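Local structure of putative alpha-N-acetylgalactosaminidase (Bacillus halodurans C-125, 3CC1) at residues Y77-P82 with F170-Q175; N85-A90 with A94-L99. The protein is probably a glycoside hydrolase that removes terminal alpha-linked N-acetylgalactosamine from glycoconjugates, built on a TIM barrel followed by a C-terminal beta sandwich. All coordinates share one frame; numbering follows the deposited sequence. Where two conformers were deposited one is given.

Overall arrangement
From the N terminus the chain passes through strands 14-17 and 49-52 of the parallel barrel sheet, then enters a long loop that ends at helix 97-105. Both contacts draw on this loop. Interaction 2 folds its last part back on itself, 85-90 against 94-99, closing a short turn just as the helix starts. Interaction 1 spans far more sequence: 77-82 packs against 170-175 of helix 162-175, so the loop it closes encloses interaction 2 and takes in strand 109-115. Their centres lie about 13 Å apart, and they touch where P82 packs on A90 and F96. Together they pin the long loop to two barrel helices.

Interaction 1. Residues Y77-P82 with F170-Q175; sequences YGRLLP and FELYAQ
The hydroxyl OH of Y173 and the carbonyl O of L80 share one water, which lies 2.7 Å from Y173 OH and donates to L80 O at 2.9 Å. This bridge lets a buried phenol reach the backbone of the loop.

R79 and L172 carry most of the contact. L172 has CG anti to the backbone N (chi1 -173°), and its methyl CD2 lodges against the aliphatic start of the arginine, 3.7 Å from R79 CB. The arginine chain bends at chi3 (-65°) so that one face of the guanidinium lies over the leucine, with L172 CB 3.8 Å from R79 NH1 and set toward the rim of the plane. L81 adds a looser touch, its CD2 4.2 Å from L172 CD2, the two leucines crossing at about a right angle.

The polar end of R79 is held by its neighbours: NE forms a salt bridge with D75 of its own loop, and NH1 bonds to the carbonyl O of S168, one turn before L172 on helix 162-175. R79 thus offers carbon and a flat face to the leucine while NH1 ties the loop to the helix backbone, and the D75 carboxylate probably offsets the arginine's charge.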
loop_
_atom_site.group_PDB
_atom_site.type_symbol
_atom_site.label_atom_id
_atom_site.label_comp_id
_atom_site.label_asym_id
_atom_site.label_seq_id
_atom_site.Cartn_x
_atom_site.Cartn_y
_atom_site.Cartn_z
ATOM N N TYR A 77 -9.591 -29.127 39.567
ATOM C CA TYR A 77 -10.708 -28.288 39.079
ATOM C C TYR A 77 -10.362 -27.659 37.735
ATOM O O TYR A 77 -10.962 -26.689 37.319
ATOM C CB TYR A 77 -11.035 -27.202 40.102
ATOM C CG TYR A 77 -11.271 -27.796 41.463
ATOM C CD1 TYR A 77 -12.367 -28.601 41.703
ATOM C CD2 TYR A 77 -10.369 -27.570 42.500
ATOM C CE1 TYR A 77 -12.572 -29.178 42.938
ATOM C CE2 TYR A 77 -10.575 -28.133 43.753
ATOM C CZ TYR A 77 -11.676 -28.941 43.950
ATOM O OH TYR A 77 -11.868 -29.452 45.211
ATOM N N GLY A 78 -9.345 -28.206 37.085
ATOM C CA GLY A 78 -9.034 -27.812 35.723
ATOM C C GLY A 78 -8.251 -26.512 35.642
ATOM O O GLY A 78 -8.191 -25.871 34.587
ATOM N N ARG A 79 -7.618 -26.154 36.751
ATOM C CA ARG A 79 -6.752 -24.978 36.830
ATOM C C ARG A 79 -5.267 -25.289 36.727
ATOM O O ARG A 79 -4.690 -26.014 37.543
ATOM C CB ARG A 79 -7.029 -24.224 38.130
ATOM C CG ARG A 79 -8.516 -23.941 38.341
ATOM C CD ARG A 79 -8.777 -23.039 39.532
ATOM N NE ARG A 79 -8.395 -23.692 40.781
ATOM C CZ ARG A 79 -8.651 -23.212 41.991
ATOM N NH1 ARG A 79 -9.292 -22.065 42.145
ATOM N NH2 ARG A 79 -8.265 -23.896 43.054
ATOM N N LEU A 80 -4.628 -24.659 35.747
ATOM C CA LEU A 80 -3.230 -24.877 35.483
ATOM C C LEU A 80 -2.349 -24.347 36.649
ATOM O O LEU A 80 -2.670 -23.356 37.296
ATOM C CB LEU A 80 -2.829 -24.278 34.130
ATOM C CG LEU A 80 -3.463 -24.852 32.864
ATOM C CD1 LEU A 80 -3.224 -23.910 31.672
ATOM C CD2 LEU A 80 -2.892 -26.253 32.644
ATOM N N LEU A 81 -1.283 -25.091 36.906
ATOM C CA LEU A 81 -0.362 -24.894 38.040
ATOM C C LEU A 81 1.079 -24.816 37.552
ATOM O O LEU A 81 1.402 -25.303 36.471
ATOM C CB LEU A 81 -0.493 -26.064 39.043
ATOM C CG LEU A 81 -1.868 -26.449 39.607
ATOM C CD1 LEU A 81 -1.731 -27.705 40.524
ATOM C CD2 LEU A 81 -2.485 -25.283 40.333
ATOM N N PRO A 82 1.958 -24.166 38.340
ATOM C CA PRO A 82 3.382 -24.094 37.986
ATOM C C PRO A 82 4.120 -25.443 37.831
ATOM O O PRO A 82 3.981 -26.341 38.623
ATOM C CB PRO A 82 3.991 -23.225 39.126
ATOM C CG PRO A 82 2.833 -22.558 39.764
ATOM C CD PRO A 82 1.661 -23.465 39.604
ATOM N N PHE A 170 -9.134 -16.672 38.744
ATOM C CA PHE A 170 -8.717 -15.400 39.354
ATOM C C PHE A 170 -8.696 -15.462 40.887
ATOM O O PHE A 170 -7.863 -14.821 41.516
ATOM C CB PHE A 170 -9.499 -14.228 38.785
ATOM C CG PHE A 170 -9.046 -13.888 37.382
ATOM C CD1 PHE A 170 -7.926 -13.093 37.193
ATOM C CD2 PHE A 170 -9.638 -14.484 36.277
ATOM C CE1 PHE A 170 -7.449 -12.829 35.920
ATOM C CE2 PHE A 170 -9.165 -14.243 34.984
ATOM C CZ PHE A 170 -8.064 -13.414 34.806
ATOM N N GLU A 171 -9.517 -16.326 41.470
ATOM C CA GLU A 171 -9.362 -16.659 42.895
ATOM C C GLU A 171 -8.026 -17.317 43.167
ATOM O O GLU A 171 -7.333 -16.976 44.126
ATOM C CB GLU A 171 -10.483 -17.572 43.373
ATOM C CG GLU A 171 -11.805 -16.864 43.557
ATOM C CD GLU A 171 -12.999 -17.842 43.689
ATOM O OE1 GLU A 171 -12.760 -19.073 43.919
ATOM O OE2 GLU A 171 -14.172 -17.369 43.547
ATOM N N LEU A 172 -7.648 -18.268 42.324
ATOM C CA LEU A 172 -6.352 -18.923 42.453
ATOM C C LEU A 172 -5.190 -17.921 42.341
ATOM O O LEU A 172 -4.248 -17.916 43.151
ATOM C CB LEU A 172 -6.213 -20.042 41.413
ATOM C CG LEU A 172 -4.989 -20.940 41.513
ATOM C CD1 LEU A 172 -4.857 -21.591 42.930
ATOM C CD2 LEU A 172 -5.093 -21.992 40.394
ATOM N N TYR A 173 -5.267 -17.058 41.344
ATOM C CA TYR A 173 -4.219 -16.082 41.104
ATOM C C TYR A 173 -4.156 -15.087 42.277
ATOM O O TYR A 173 -3.070 -14.666 42.680
ATOM C CB TYR A 173 -4.396 -15.372 39.748
ATOM C CG TYR A 173 -4.477 -16.317 38.567
ATOM C CD1 TYR A 173 -3.863 -17.554 38.614
ATOM C CD2 TYR A 173 -5.184 -15.976 37.419
ATOM C CE1 TYR A 173 -3.958 -18.446 37.552
ATOM C CE2 TYR A 173 -5.307 -16.878 36.342
ATOM C CZ TYR A 173 -4.685 -18.098 36.410
ATOM O OH TYR A 173 -4.730 -18.995 35.371
ATOM N N ALA A 174 -5.314 -14.715 42.822
ATOM C CA ALA A 174 -5.351 -13.832 43.998
ATOM C C ALA A 174 -4.684 -14.516 45.188
ATOM O O ALA A 174 -3.928 -13.891 45.942
ATOM C CB ALA A 174 -6.771 -13.405 44.341
ATOM N N GLN A 175 -4.967 -15.806 45.325
ATOM C CA GLN A 175 -4.388 -16.642 46.354
ATOM C C GLN A 175 -2.874 -16.586 46.243
ATOM O O GLN A 175 -2.174 -16.394 47.237
ATOM C CB GLN A 175 -4.869 -18.092 46.179
ATOM C CG GLN A 175 -4.452 -19.036 47.286
ATOM C CD GLN A 175 -4.815 -20.483 46.992
ATOM O OE1 GLN A 175 -3.950 -21.360 46.962
ATOM N NE2 GLN A 175 -6.101 -20.739 46.787
HETATM O O HOH W 1 -4.602 -21.595 36.139
#

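Interaction 2. Residues N85-A90 with A94-L99; sequences NRFPSA and AGFKPL
F87 and F96 both have CG beside the backbone N, anti to the carbonyl carbon (chi1 -61° and -84°), and from there their rings meet edge-to-face. F96 CE1 points at the centre of the F87 ring, whose CD1 is 3.9 Å away, with the planes at 85°. L99 CD2 comes in obliquely, 4.0 Å from F87 CE1. Were F87 an alanine, the F96 edge would probably lose the face it points into, and L99 CD2 one of its aromatic contacts. Around this pair the F96 ring also meets W56, F110 and W176, so F87 extends an aromatic cluster beside strand 109-115.

The backbones also meet. G95 N donates to A90 O at 3.2 Å, and A90 CA makes a CA-H...O contact with G95 O. With positive phi, G95 is the second residue of a type II' turn from A94 to K97 that leads into helix 97-105. S89 packs its CB on P98 CB at 3.8 Å.

One water joins the polar atoms: it donates to S89 OG and to G95 O, both at 2.7 Å, and accepts from L99 N at 3.2 Å. S89 OG also bonds to E28. The water thus satisfies an N-H in the first turn of the helix and couples the serine to the glycine carbonyl, giving this hydrophobic junction a hydrogen-bonded polar side.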
loop_
_atom_site.group_PDB
_atom_site.type_symbol
_atom_site.label_atom_id
_atom_site.label_comp_id
_atom_site.label_asym_id
_atom_site.label_seq_id
_atom_site.Cartn_x
_atom_site.Cartn_y
_atom_site.Cartn_z
ATOM N N ASN A 85 9.402 -28.570 38.370
ATOM C CA ASN A 85 10.834 -28.675 38.036
ATOM C C ASN A 85 11.444 -27.282 37.878
ATOM O O ASN A 85 12.559 -27.000 38.325
ATOM C CB ASN A 85 11.038 -29.514 36.765
ATOM C CG ASN A 85 10.287 -28.963 35.544
ATOM O OD1 ASN A 85 9.146 -28.563 35.637
ATOM N ND2 ASN A 85 10.939 -28.967 34.398
ATOM N N ARG A 86 10.662 -26.380 37.285
ATOM C CA ARG A 86 11.112 -25.007 37.024
ATOM C C ARG A 86 10.856 -24.107 38.234
ATOM O O ARG A 86 11.608 -23.191 38.517
ATOM C CB ARG A 86 10.434 -24.443 35.784
ATOM C CG ARG A 86 10.984 -25.051 34.486
ATOM C CD ARG A 86 10.066 -24.826 33.308
ATOM N NE ARG A 86 9.657 -23.435 33.255
ATOM C CZ ARG A 86 8.568 -22.985 32.648
ATOM N NH1 ARG A 86 7.771 -23.830 31.974
ATOM N NH2 ARG A 86 8.270 -21.687 32.737
ATOM N N PHE A 87 9.786 -24.406 38.949
ATOM C CA PHE A 87 9.366 -23.608 40.089
ATOM C C PHE A 87 9.253 -24.500 41.330
ATOM O O PHE A 87 8.160 -24.849 41.769
ATOM C CB PHE A 87 8.039 -22.893 39.798
ATOM C CG PHE A 87 8.091 -21.949 38.638
ATOM C CD1 PHE A 87 8.695 -20.710 38.752
ATOM C CD2 PHE A 87 7.552 -22.313 37.412
ATOM C CE1 PHE A 87 8.758 -19.849 37.654
ATOM C CE2 PHE A 87 7.635 -21.465 36.307
ATOM C CZ PHE A 87 8.226 -20.239 36.439
ATOM N N PRO A 88 10.395 -24.910 41.886
ATOM C CA PRO A 88 10.316 -25.855 43.017
ATOM C C PRO A 88 9.593 -25.313 44.248
ATOM O O PRO A 88 9.022 -26.096 44.987
ATOM C CB PRO A 88 11.765 -26.206 43.323
ATOM C CG PRO A 88 12.593 -25.412 42.385
ATOM C CD PRO A 88 11.761 -24.518 41.555
ATOM N N SER A 89 9.570 -24.001 44.442
ATOM C CA SER A 89 8.850 -23.426 45.591
ATOM C C SER A 89 7.332 -23.605 45.445
ATOM O O SER A 89 6.593 -23.416 46.404
ATOM C CB SER A 89 9.173 -21.937 45.778
ATOM O OG SER A 89 8.730 -21.131 44.654
ATOM N N ALA A 90 6.893 -23.997 44.259
ATOM C CA ALA A 90 5.466 -24.192 43.954
ATOM C C ALA A 90 4.940 -25.513 44.496
ATOM O O ALA A 90 3.752 -25.762 44.477
ATOM C CB ALA A 90 5.238 -24.144 42.463
ATOM N N ALA A 94 1.802 -24.865 47.154
ATOM C CA ALA A 94 2.185 -23.460 47.360
ATOM C C ALA A 94 1.893 -22.572 46.128
ATOM O O ALA A 94 1.582 -21.362 46.239
ATOM C CB ALA A 94 3.670 -23.390 47.781
ATOM N N GLY A 95 1.954 -23.173 44.949
ATOM C CA GLY A 95 1.739 -22.429 43.713
ATOM C C GLY A 95 2.760 -21.312 43.604
ATOM O O GLY A 95 3.904 -21.449 44.035
ATOM N N PHE A 96 2.325 -20.191 43.066
ATOM C CA PHE A 96 3.214 -19.042 42.879
ATOM C C PHE A 96 3.290 -18.153 44.143
ATOM O O PHE A 96 3.915 -17.122 44.121
ATOM C CB PHE A 96 2.770 -18.190 41.678
ATOM C CG PHE A 96 3.282 -18.675 40.335
ATOM C CD1 PHE A 96 4.585 -19.078 40.176
ATOM C CD2 PHE A 96 2.453 -18.661 39.217
ATOM C CE1 PHE A 96 5.052 -19.476 38.930
ATOM C CE2 PHE A 96 2.917 -19.071 37.974
ATOM C CZ PHE A 96 4.218 -19.474 37.841
ATOM N N LYS A 97 2.670 -18.555 45.241
ATOM C CA LYS A 97 2.646 -17.683 46.442
ATOM C C LYS A 97 4.063 -17.378 46.962
ATOM O O LYS A 97 4.369 -16.252 47.233
ATOM C CB LYS A 97 1.724 -18.226 47.525
ATOM C CG LYS A 97 1.537 -17.299 48.782
ATOM C CD LYS A 97 1.071 -15.919 48.380
ATOM C CE LYS A 97 0.611 -15.036 49.579
ATOM N NZ LYS A 97 0.180 -13.649 49.013
ATOM N N PRO A 98 4.951 -18.376 47.055
ATOM C CA PRO A 98 6.278 -18.056 47.555
ATOM C C PRO A 98 7.070 -17.110 46.637
ATOM O O PRO A 98 7.803 -16.246 47.101
ATOM C CB PRO A 98 6.954 -19.426 47.656
ATOM C CG PRO A 98 5.821 -20.382 47.833
ATOM C CD PRO A 98 4.705 -19.813 47.008
ATOM N N LEU A 99 6.906 -17.276 45.347
ATOM C CA LEU A 99 7.618 -16.473 44.366
ATOM C C LEU A 99 7.119 -15.033 44.407
ATOM O O LEU A 99 7.906 -14.133 44.437
ATOM C CB LEU A 99 7.480 -17.090 42.950
ATOM C CG LEU A 99 8.212 -16.403 41.796
ATOM C CD1 LEU A 99 9.695 -16.158 42.104
ATOM C CD2 LEU A 99 8.029 -17.220 40.541
HETATM O O HOH W 2 6.311 -20.132 44.036
#